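PDB 2Q73: NTP pyrophosphohydrolase MazG-like domain-containing protein from Vibrio sp. DAT722, which probably hydrolyses nucleoside triphosphates to monophosphates and pyrophosphate with the help of bound magnesium, as a house-cleaning enzyme of the MazG family. Local coordinates for residues S8-F13 against V66-N71; F25-E30 against Y60-Y65; G32-S37 against G53-E58. All coordinates share one frame; numbering follows the deposited sequence.

Contact 1: residues S8-F13 against V66-N71; sequences SHIKEF and VCALAN
With chi1 at -69°, Ile10 sets CG1 beside its own backbone N and CG2 anti to that nitrogen, and an anti chi2 places CD1 against helix 55-72. Its two methyl ends divide the work. CD1 presses on CB of Cys67 at 3.5 Å, closer than carbon atoms usually pack, while CG2 lies 4.1 Å from CB of Ala68. A branched side chain suits this place because it reaches two successive residues of the facing helix, and the small Cys67 and Ala68 let the backbones come near. Asn71, its CG beside the backbone N, crosses Ile10 at about a right angle and lays its amide beside Lys11. ND2 of Asn71 lies 3.5 Å from CB of Lys11 and near N of Lys11, a fellow donor to which it makes no bond. OD1 of Asn71 accepts from NE2 of Gln7. The stem of Lys11, extended beyond CG, runs on past the amide, and its ammonium makes a cation-pi contact with Tyr15. The short helical segments cross at -74° with 9.0 Å between axes, so contact is confined to a small patch: the N-terminal helix laid steeply across helix 55-72 of the all-alpha MazG fold.

Contact 2: residues F25-E30 against Y60-Y65; sequences FKLIEE and YDVLYY. With MG (magnesium ion), chain G.
Half of the magnesium site of this MazG protein lies where segments 25-30 of helix 20-39 and 60-65 of helix 55-72 run nearly antiparallel (163°), axes 8.8 Å apart at closest. Glu30 OE1 binds the ion at 2.3 Å and Asp61 OD2 at 2.5 Å. These two oxygens, Glu30 OE1 and Asp61 OD2, are 3.3 Å apart without a hydrogen bond, and the cation probably offsets their repulsion; Glu33 and Glu58 supply the remaining protein ligands. Chi1 of Glu30 (-58°, CG beside the backbone N) places its CG 3.8 Å from CD1 of Tyr65. The bend at chi2 then turns the carboxylate back to the metal, and with chi3 and the bond to the ion sets its plane within 3° of the ring plane. OE2 accepts a hydrogen bond from a water. In the all-alpha MazG fold such acidic residues on paired helices form the metal centre. Tyr65 offers a ring face to CB of Lys26, a CH-pi contact 3.5 Å from the centroid, while Tyr64 lies over the opposite face. Lys26 then curls away, and its NZ approaches Glu29 OE1 (3.1 Å) from above the carboxylate plane, with a longer ion pair to Glu30 OE2. Apolar packing fills the seam: Leu27 CD1 on Val62 CG1 at 3.9 Å, Leu27 CB on Tyr65 CB.

Contact 3: residues G32-S37 against G53-E58; sequences GELSES and GSVAEE. With MG (magnesium ion), chain G.
Glu33 and Glu58, two of the four acidic magnesium ligands, face each other where 32-37 of helix 20-39 meets 53-58, the start of helix 55-72. Glu33, extended beyond CG, stretches out to bind the ion through OE1 at 2.3 Å, whereas Glu58, bent at chi2, folds back to bind it through OE1 at 2.4 Å. Their carboxylate planes stand 88° apart, and Glu30 and Asp61 add the other protein oxygens. Glu58 OE2 also accepts a hydrogen bond of 2.9 Å from the water bound to the metal. Beneath the carboxylate the stem of Glu58 is wedged against helix 20-39, its CB 3.5 Å from CA of Leu34; the two side chains run alongside each other, pointing opposite ways. Ser37 lets the chains close up, its CB only 3.3 Å from the carbonyl O of Gly53 and its OG against CG2 of Val55. This OG lies between the backbone N and the carbonyl carbon (chi1 72°), from where it donates to Leu34 O at 2.8 Å, on a lone pair, satisfying a buried hydroxyl within its own helix. Ser54 is the N-cap, its OG accepting from N of Glu57 at 3.0 Å and also hydrogen-bonded to O of Leu51. Glu57 OE1 takes N-H of Gly53, which, lacking a side chain, readily adopts its positive phi (78°). With four acids around one cation, the carboxylates are probably ionised, their repulsion likely relieved by the magnesium.

In the fold
All three contacts are largely buried and use helix 55-72, successive parts of which meet helix 20-39 in contacts 2 and 3 and helix 3-13 in contact 1. Contacts 2 and 3 lie side by side on one helix pair and share the magnesium and a bound water, each giving two of the four acidic ligands. Contact 1, on the far side of the chain's centre from contact 3, has no part in the metal; it joins apolar packing to a buried asparagine amide, with no hydrogen bond across it. It touches contact 2 through Ile10 and Phe13 on Tyr64, and Val66 and Leu69 on Leu27. Contact 2 lies nearest the centre and mixes apolar packing with charge; contact 3 includes a helix start.

Contact 1: residues S8-F13 against V66-N71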
# COMPACT_ATOMS: atom_id res chain seq x y z
N SER C 8 19.07 15.46 0.83
CA SER C 8 20.40 15.52 0.22
C SER C 8 21.38 14.50 0.81
O SER C 8 22.20 13.95 0.08
CB SER C 8 20.97 16.95 0.20
OG SER C 8 21.30 17.39 1.49
N HIS C 9 21.26 14.22 2.11
CA HIS C 9 22.05 13.16 2.75
C HIS C 9 21.69 11.76 2.19
O HIS C 9 22.57 10.94 1.96
CB HIS C 9 21.93 13.21 4.28
CG HIS C 9 22.72 14.32 4.91
ND1 HIS C 9 23.06 14.33 6.25
CD2 HIS C 9 23.27 15.44 4.39
CE1 HIS C 9 23.76 15.41 6.52
NE2 HIS C 9 23.90 16.11 5.41
N ILE C 10 20.40 11.52 1.96
CA ILE C 10 19.97 10.26 1.37
C ILE C 10 20.49 10.14 -0.06
O ILE C 10 20.99 9.08 -0.46
CB ILE C 10 18.44 10.10 1.44
CG1 ILE C 10 18.00 9.91 2.90
CG2 ILE C 10 17.96 8.90 0.56
CD1 ILE C 10 16.47 9.85 3.07
N LYS C 11 20.40 11.23 -0.83
CA LYS C 11 20.97 11.25 -2.19
C LYS C 11 22.45 10.89 -2.24
O LYS C 11 22.87 10.15 -3.13
CB LYS C 11 20.73 12.60 -2.88
CG LYS C 11 21.11 12.56 -4.36
CD LYS C 11 20.60 13.75 -5.13
CE LYS C 11 21.10 13.66 -6.56
NZ LYS C 11 20.57 14.75 -7.40
N GLU C 12 23.24 11.41 -1.29
CA GLU C 12 24.68 11.11 -1.19
C GLU C 12 24.96 9.62 -1.00
O GLU C 12 25.95 9.09 -1.50
CB GLU C 12 25.31 11.87 -0.02
CG GLU C 12 25.49 13.37 -0.24
CD GLU C 12 26.19 14.06 0.96
OE1 GLU C 12 25.62 14.11 2.09
OE2 GLU C 12 27.31 14.56 0.76
N PHE C 13 24.08 8.97 -0.24
CA PHE C 13 24.20 7.58 0.19
C PHE C 13 23.58 6.58 -0.81
O PHE C 13 24.05 5.46 -0.98
CB PHE C 13 23.46 7.45 1.53
CG PHE C 13 23.41 6.05 2.08
CD1 PHE C 13 24.58 5.42 2.51
CD2 PHE C 13 22.20 5.37 2.18
CE1 PHE C 13 24.55 4.13 3.02
CE2 PHE C 13 22.16 4.07 2.69
CZ PHE C 13 23.35 3.45 3.11
N VAL C 66 10.25 7.93 0.63
CA VAL C 66 9.66 9.17 0.13
C VAL C 66 10.79 10.14 -0.31
O VAL C 66 10.75 10.68 -1.41
CB VAL C 66 8.67 9.81 1.14
CG1 VAL C 66 8.35 11.25 0.77
CG2 VAL C 66 7.36 9.00 1.22
N CYS C 67 11.80 10.33 0.54
CA CYS C 67 12.95 11.17 0.16
C CYS C 67 13.74 10.59 -1.02
O CYS C 67 14.16 11.33 -1.93
CB CYS C 67 13.89 11.39 1.34
SG CYS C 67 13.15 12.40 2.64
N ALA C 68 13.95 9.27 -1.01
CA ALA C 68 14.73 8.62 -2.07
C ALA C 68 14.00 8.77 -3.41
O ALA C 68 14.61 9.11 -4.42
CB ALA C 68 14.98 7.17 -1.75
N LEU C 69 12.69 8.56 -3.39
CA LEU C 69 11.86 8.77 -4.59
C LEU C 69 11.87 10.22 -5.05
O LEU C 69 11.86 10.50 -6.25
CB LEU C 69 10.43 8.32 -4.34
CG LEU C 69 10.21 6.80 -4.41
CD1 LEU C 69 8.93 6.40 -3.68
CD2 LEU C 69 10.15 6.38 -5.89
N ALA C 70 11.88 11.16 -4.10
CA ALA C 70 11.92 12.56 -4.48
C ALA C 70 13.19 12.84 -5.28
O ALA C 70 13.16 13.55 -6.31
CB ALA C 70 11.81 13.47 -3.26
N ASN C 71 14.32 12.30 -4.82
CA ASN C 71 15.59 12.47 -5.52
C ASN C 71 15.52 11.91 -6.94
O ASN C 71 15.93 12.58 -7.90
CB ASN C 71 16.73 11.82 -4.73
CG ASN C 71 17.02 12.53 -3.42
OD1 ASN C 71 16.93 13.76 -3.34
ND2 ASN C 71 17.39 11.76 -2.41

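Contact 2: residues F25-E30 against Y60-Y65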
# COMPACT_ATOMS: atom_id res chain seq x y z
N PHE C 25 8.86 -0.22 -5.23
CA PHE C 25 8.66 -1.48 -4.51
C PHE C 25 9.02 -1.37 -3.03
O PHE C 25 8.27 -1.82 -2.16
CB PHE C 25 9.52 -2.59 -5.11
CG PHE C 25 9.06 -3.06 -6.46
CD1 PHE C 25 7.72 -3.39 -6.69
CD2 PHE C 25 10.00 -3.25 -7.49
CE1 PHE C 25 7.31 -3.86 -7.96
CE2 PHE C 25 9.60 -3.72 -8.73
CZ PHE C 25 8.25 -4.01 -8.97
N LYS C 26 10.17 -0.76 -2.73
CA LYS C 26 10.58 -0.60 -1.34
C LYS C 26 9.63 0.27 -0.55
O LYS C 26 9.36 -0.04 0.63
CB LYS C 26 12.02 -0.07 -1.23
CG LYS C 26 13.16 -1.06 -1.60
CD LYS C 26 13.15 -2.37 -0.82
CE LYS C 26 13.29 -2.16 0.69
NZ LYS C 26 13.26 -3.47 1.44
N LEU C 27 9.14 1.36 -1.15
CA LEU C 27 8.15 2.21 -0.47
C LEU C 27 6.95 1.37 -0.02
O LEU C 27 6.52 1.46 1.14
CB LEU C 27 7.67 3.38 -1.36
CG LEU C 27 6.51 4.21 -0.77
CD1 LEU C 27 7.00 5.00 0.45
CD2 LEU C 27 5.94 5.16 -1.82
N ILE C 28 6.40 0.59 -0.95
CA ILE C 28 5.21 -0.23 -0.67
C ILE C 28 5.54 -1.31 0.39
O ILE C 28 4.72 -1.58 1.27
CB ILE C 28 4.64 -0.84 -1.95
CG1 ILE C 28 4.42 0.25 -3.03
CG2 ILE C 28 3.35 -1.72 -1.64
CD1 ILE C 28 3.48 1.40 -2.61
N GLU C 29 6.75 -1.90 0.33
CA GLU C 29 7.18 -2.87 1.34
C GLU C 29 7.17 -2.22 2.71
O GLU C 29 6.72 -2.82 3.69
CB GLU C 29 8.58 -3.42 1.03
CG GLU C 29 8.59 -4.35 -0.13
CD GLU C 29 9.99 -4.59 -0.64
OE1 GLU C 29 10.86 -4.93 0.19
OE2 GLU C 29 10.20 -4.42 -1.86
N GLU C 30 7.67 -0.99 2.79
CA GLU C 30 7.72 -0.31 4.11
C GLU C 30 6.35 0.09 4.62
O GLU C 30 6.10 0.05 5.83
CB GLU C 30 8.66 0.91 4.10
CG GLU C 30 10.11 0.58 3.71
CD GLU C 30 10.80 -0.46 4.57
OE1 GLU C 30 10.41 -0.73 5.73
OE2 GLU C 30 11.80 -1.03 4.08
N TYR C 60 9.95 6.03 9.87
CA TYR C 60 11.22 6.49 9.32
C TYR C 60 11.52 5.78 7.98
O TYR C 60 11.95 6.42 7.02
CB TYR C 60 12.38 6.27 10.29
CG TYR C 60 13.66 6.83 9.69
CD1 TYR C 60 13.97 8.18 9.79
CD2 TYR C 60 14.49 6.01 8.91
CE1 TYR C 60 15.14 8.70 9.19
CE2 TYR C 60 15.64 6.52 8.30
CZ TYR C 60 15.95 7.86 8.44
OH TYR C 60 17.09 8.36 7.84
N ASP C 61 11.29 4.48 7.91
CA ASP C 61 11.60 3.75 6.69
C ASP C 61 10.73 4.22 5.51
O ASP C 61 11.22 4.28 4.39
CB ASP C 61 11.46 2.24 6.88
CG ASP C 61 12.51 1.66 7.82
OD1 ASP C 61 13.49 2.34 8.19
OD2 ASP C 61 12.35 0.47 8.17
N VAL C 62 9.44 4.53 5.75
CA VAL C 62 8.58 5.11 4.72
C VAL C 62 9.14 6.49 4.28
O VAL C 62 9.28 6.77 3.07
CB VAL C 62 7.10 5.20 5.18
CG1 VAL C 62 6.28 6.01 4.20
CG2 VAL C 62 6.50 3.77 5.33
N LEU C 63 9.48 7.32 5.27
CA LEU C 63 10.09 8.65 5.06
C LEU C 63 11.35 8.55 4.19
O LEU C 63 11.55 9.38 3.29
CB LEU C 63 10.41 9.32 6.40
CG LEU C 63 11.20 10.63 6.37
CD1 LEU C 63 10.36 11.65 5.64
CD2 LEU C 63 11.56 11.11 7.78
N TYR C 64 12.17 7.54 4.47
CA TYR C 64 13.41 7.32 3.73
C TYR C 64 13.09 7.13 2.25
O TYR C 64 13.70 7.76 1.40
CB TYR C 64 14.17 6.10 4.26
CG TYR C 64 15.44 5.80 3.48
CD1 TYR C 64 16.67 6.30 3.91
CD2 TYR C 64 15.41 5.02 2.32
CE1 TYR C 64 17.84 6.04 3.20
CE2 TYR C 64 16.57 4.75 1.61
CZ TYR C 64 17.78 5.26 2.05
OH TYR C 64 18.95 5.01 1.35
N TYR C 65 12.12 6.26 1.94
CA TYR C 65 11.77 6.02 0.54
C TYR C 65 11.03 7.16 -0.14
O TYR C 65 11.20 7.36 -1.33
CB TYR C 65 11.13 4.64 0.35
CG TYR C 65 12.19 3.59 0.47
CD1 TYR C 65 12.33 2.84 1.65
CD2 TYR C 65 13.15 3.44 -0.55
CE1 TYR C 65 13.37 1.90 1.77
CE2 TYR C 65 14.18 2.54 -0.43
CZ TYR C 65 14.29 1.78 0.73
OH TYR C 65 15.29 0.88 0.80
MG MG G . 11.13 -1.62 7.69
O HOH W 1 13.11 -2.23 6.10
O HOH W 2 11.62 -3.09 9.51

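Contact 3: residues G32-S37 against G53-E58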
# COMPACT_ATOMS: atom_id res chain seq x y z
N GLY C 32 3.71 -1.66 4.10
CA GLY C 32 3.15 -2.91 4.66
C GLY C 32 3.70 -3.21 6.04
O GLY C 32 2.98 -3.64 6.93
N GLU C 33 5.00 -2.99 6.23
CA GLU C 33 5.61 -3.16 7.55
C GLU C 33 5.07 -2.13 8.53
O GLU C 33 4.86 -2.46 9.71
CB GLU C 33 7.14 -3.09 7.43
CG GLU C 33 7.68 -4.29 6.66
CD GLU C 33 9.21 -4.41 6.65
OE1 GLU C 33 9.92 -3.51 7.19
OE2 GLU C 33 9.72 -5.44 6.10
N LEU C 34 4.83 -0.90 8.07
CA LEU C 34 4.14 0.08 8.90
C LEU C 34 2.76 -0.41 9.39
O LEU C 34 2.41 -0.28 10.57
CB LEU C 34 3.98 1.43 8.16
CG LEU C 34 3.24 2.55 8.91
CD1 LEU C 34 3.98 2.94 10.22
CD2 LEU C 34 3.11 3.76 8.02
N SER C 35 1.98 -0.96 8.46
CA SER C 35 0.68 -1.52 8.79
C SER C 35 0.76 -2.52 9.93
O SER C 35 -0.01 -2.43 10.89
CB SER C 35 0.10 -2.18 7.55
OG SER C 35 -1.25 -2.44 7.79
N GLU C 36 1.73 -3.43 9.84
CA GLU C 36 1.97 -4.43 10.88
C GLU C 36 2.34 -3.79 12.23
O GLU C 36 1.79 -4.19 13.27
CB GLU C 36 3.08 -5.39 10.44
CG GLU C 36 3.28 -6.59 11.39
CD GLU C 36 4.46 -7.46 10.99
OE1 GLU C 36 5.20 -7.10 10.03
OE2 GLU C 36 4.66 -8.49 11.67
N SER C 37 3.28 -2.84 12.23
CA SER C 37 3.69 -2.16 13.47
C SER C 37 2.51 -1.43 14.14
O SER C 37 2.40 -1.44 15.37
CB SER C 37 4.86 -1.18 13.24
OG SER C 37 4.43 -0.02 12.51
N GLY C 53 11.01 -3.30 14.16
CA GLY C 53 9.57 -3.54 14.07
C GLY C 53 8.69 -2.49 14.74
O GLY C 53 7.46 -2.61 14.71
N SER C 54 9.29 -1.48 15.35
CA SER C 54 8.53 -0.40 15.97
C SER C 54 7.82 0.50 14.94
O SER C 54 8.24 0.61 13.79
CB SER C 54 9.41 0.46 16.86
OG SER C 54 10.31 1.23 16.07
N VAL C 55 6.75 1.15 15.38
CA VAL C 55 6.08 2.13 14.53
C VAL C 55 7.09 3.22 14.12
O VAL C 55 7.12 3.63 12.95
CB VAL C 55 4.84 2.74 15.26
CG1 VAL C 55 4.29 3.94 14.48
CG2 VAL C 55 3.71 1.67 15.39
N ALA C 56 7.93 3.65 15.06
CA ALA C 56 8.98 4.64 14.79
C ALA C 56 9.88 4.23 13.62
O ALA C 56 10.12 5.02 12.69
CB ALA C 56 9.82 4.91 16.05
N GLU C 57 10.37 2.99 13.67
CA GLU C 57 11.23 2.48 12.60
C GLU C 57 10.51 2.46 11.27
O GLU C 57 11.07 2.91 10.26
CB GLU C 57 11.76 1.08 12.92
CG GLU C 57 12.19 0.28 11.71
CD GLU C 57 13.16 -0.82 12.04
OE1 GLU C 57 12.74 -2.00 12.05
OE2 GLU C 57 14.34 -0.51 12.28
N GLU C 58 9.27 1.98 11.26
CA GLU C 58 8.57 1.84 9.99
C GLU C 58 8.20 3.20 9.40
O GLU C 58 8.29 3.36 8.18
CB GLU C 58 7.32 0.93 10.12
CG GLU C 58 7.61 -0.43 10.79
CD GLU C 58 8.84 -1.19 10.26
OE1 GLU C 58 9.31 -0.90 9.15
OE2 GLU C 58 9.31 -2.10 10.98
MG MG G . 11.13 -1.62 7.69
O HOH W 2 11.62 -3.09 9.51